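Local coordinates for protein histone-lysine N-methyltransferase, H3 lysine-9 specific SUVH4 (Arabidopsis thaliana, PDB 4QEO) that transfers methyl groups from S-adenosyl-L-methionine to the histone H3 lysine that marks silenced chromatin, and recognises methylated DNA, so linking histone and DNA methylation in gene silencing, at residues V345-T348 against S349-R352. Numbering follows the deposited sequence.
Sequences VNRT and SQKR
Arg-347 and Gln-350 meet across a short 3-10 run, where the amide N of Gln-350 donates to the carbonyl O of Arg-347 at 2.9 Å, and Lys-351 N reaches Thr-348 O in a long, weak bond of 3.4 Å. The same two residues are joined again through their side chains: NH1 of Arg-347 lies 3.1 Å from OE1 of Gln-350, on a lone pair of the oxygen and in the guanidinium plane, the guanidinium and amide planes standing nearly perpendicular (87°). The arginine chain is extended as far as NE and OE1 lies alongside its methylenes, 3.6 Å from CB; the last torsion (chi4 -88°) turns the guanidinium across the chain and brings NH1 to the oxygen. An amide suits this place because its two ends do different work: OE1 takes the arginine, while NE2 donates to Glu-333 and to the carbonyl of Cys-334. Arginine has several N-H groups to share, and NH2 serves the carbonyls of Gly-335 and Cys-340, tying the run to the zinc-binding loop. Branched Thr-348 can set a hydroxyl beside its own backbone N (chi1 -68°), where OG1 donates to the carbonyl O of Val-345 at 2.5 Å. Lys-351 runs its extended chain back beside the turn, CG 3.8 Å from Thr-348 O, long enough for NZ to bond the carbonyl of Lys-343; NZ also donates to a water 2.6 Å away that donates in turn to Thr-348 OG1. This short 3-10 run belongs to the Pre-SET region, directly following Cys-344 of the triangular three-zinc cysteine cluster.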
ATOM      1  N   VAL A 345       9.207 -18.701  -6.852  1.00 33.17           N
ATOM      2  CA  VAL A 345       8.950 -17.395  -6.231  1.00 34.89           C
ATOM      3  C   VAL A 345      10.031 -16.398  -6.655  1.00 34.61           C
ATOM      4  O   VAL A 345       9.796 -15.180  -6.723  1.00 35.43           O
ATOM      5  CB  VAL A 345       8.816 -17.513  -4.701  1.00 39.18           C
ATOM      6  CG1 VAL A 345       8.415 -16.179  -4.076  1.00 32.76           C
ATOM      7  CG2 VAL A 345       7.769 -18.556  -4.368  1.00 40.85           C
ATOM      8  N   ASN A 346      11.198 -16.929  -7.016  1.00 31.78           N
ATOM      9  CA  ASN A 346      12.253 -16.074  -7.539  1.00 34.98           C
ATOM     10  C   ASN A 346      12.054 -15.712  -9.017  1.00 33.92           C
ATOM     11  O   ASN A 346      12.955 -15.193  -9.660  1.00 32.68           O
ATOM     12  CB  ASN A 346      13.644 -16.650  -7.276  1.00 39.18           C
ATOM     13  CG  ASN A 346      14.710 -15.571  -7.228  1.00 40.07           C
ATOM     14  OD1 ASN A 346      14.504 -14.513  -6.644  1.00 38.94           O
ATOM     15  ND2 ASN A 346      15.839 -15.814  -7.885  1.00 36.01           N
ATOM     16  N   ARG A 347      10.857 -15.972  -9.531  1.00 29.23           N
ATOM     17  CA  ARG A 347      10.424 -15.400 -10.793  1.00 28.06           C
ATOM     18  C   ARG A 347       9.244 -14.438 -10.575  1.00 32.92           C
ATOM     19  O   ARG A 347       8.473 -14.198 -11.499  1.00 31.83           O
ATOM     20  CB  ARG A 347      10.000 -16.512 -11.762  1.00 32.01           C
ATOM     21  CG  ARG A 347      11.098 -17.536 -12.085  1.00 30.58           C
ATOM     22  CD  ARG A 347      10.553 -18.620 -12.998  1.00 29.70           C
ATOM     23  NE  ARG A 347      11.547 -19.611 -13.423  1.00 34.10           N
ATOM     24  CZ  ARG A 347      12.317 -19.482 -14.502  1.00 33.13           C
ATOM     25  NH1 ARG A 347      12.248 -18.389 -15.245  1.00 28.14           N
ATOM     26  NH2 ARG A 347      13.169 -20.446 -14.839  1.00 31.91           N
ATOM     27  N   THR A 348       9.099 -13.895  -9.364  1.00 29.94           N
ATOM     28  CA  THR A 348       7.936 -13.035  -9.056  1.00 31.87           C
ATOM     29  C   THR A 348       7.497 -12.012 -10.128  1.00 32.21           C
ATOM     30  O   THR A 348       6.323 -11.993 -10.502  1.00 30.73           O
ATOM     31  CB  THR A 348       8.075 -12.369  -7.678  1.00 34.70           C
ATOM     32  OG1 THR A 348       7.991 -13.382  -6.673  1.00 38.49           O
ATOM     33  CG2 THR A 348       6.959 -11.323  -7.440  1.00 31.58           C
ATOM     34  N   SER A 349       8.418 -11.204 -10.660  1.00 30.75           N
ATOM     35  CA  SER A 349       8.012 -10.161 -11.612  1.00 31.16           C
ATOM     36  C   SER A 349       7.706 -10.671 -13.021  1.00 33.23           C
ATOM     37  O   SER A 349       7.279  -9.902 -13.885  1.00 30.58           O
ATOM     38  CB  SER A 349       9.042  -9.033 -11.682  1.00 29.78           C
ATOM     39  OG  SER A 349      10.166  -9.423 -12.437  1.00 30.16           O
ATOM     40  N   GLN A 350       7.912 -11.963 -13.252  1.00 34.69           N
ATOM     41  CA  GLN A 350       7.692 -12.536 -14.577  1.00 35.71           C
ATOM     42  C   GLN A 350       6.264 -13.037 -14.719  1.00 37.77           C
ATOM     43  O   GLN A 350       5.819 -13.412 -15.801  1.00 38.80           O
ATOM     44  CB  GLN A 350       8.658 -13.697 -14.829  1.00 29.46           C
ATOM     45  CG  GLN A 350      10.119 -13.282 -14.924  1.00 33.27           C
ATOM     46  CD  GLN A 350      11.085 -14.457 -14.730  1.00 34.21           C
ATOM     47  OE1 GLN A 350      10.829 -15.588 -15.173  1.00 34.61           O
ATOM     48  NE2 GLN A 350      12.199 -14.188 -14.071  1.00 32.47           N
ATOM     49  N   LYS A 351       5.547 -13.061 -13.610  1.00 31.56           N
ATOM     50  CA  LYS A 351       4.235 -13.672 -13.621  1.00 37.69           C
ATOM     51  C   LYS A 351       3.177 -12.747 -14.223  1.00 37.52           C
ATOM     52  O   LYS A 351       3.427 -11.560 -14.477  1.00 35.21           O
ATOM     53  CB  LYS A 351       3.882 -14.172 -12.219  1.00 40.90           C
ATOM     54  CG  LYS A 351       4.854 -15.271 -11.786  1.00 45.01           C
ATOM     55  CD  LYS A 351       4.585 -15.810 -10.394  1.00 47.15           C
ATOM     56  CE  LYS A 351       5.581 -16.927 -10.058  1.00 46.88           C
ATOM     57  NZ  LYS A 351       5.283 -17.559  -8.741  1.00 46.48           N
ATOM     58  N   ARG A 352       2.005 -13.309 -14.475  1.00 38.92           N
ATOM     59  CA  ARG A 352       0.959 -12.601 -15.187  1.00 45.58           C
ATOM     60  C   ARG A 352       0.401 -11.479 -14.323  1.00 39.64           C
ATOM     61  O   ARG A 352       0.521 -11.508 -13.095  1.00 34.33           O
ATOM     62  CB  ARG A 352      -0.152 -13.569 -15.553  1.00 50.59           C
ATOM     63  CG  ARG A 352      -0.771 -14.188 -14.344  1.00 57.67           C
ATOM     64  CD  ARG A 352      -1.669 -15.330 -14.728  1.00 70.13           C
ATOM     65  NE  ARG A 352      -2.374 -15.852 -13.564  1.00 77.19           N
ATOM     66  CZ  ARG A 352      -3.172 -16.910 -13.602  1.00 83.80           C
ATOM     67  NH1 ARG A 352      -3.355 -17.545 -14.751  1.00 85.45           N
ATOM     68  NH2 ARG A 352      -3.783 -17.326 -12.501  1.00 85.51           N
TER
HETATM   69  O   HOH W   1       5.713 -15.629  -7.126  1.00 40.13           O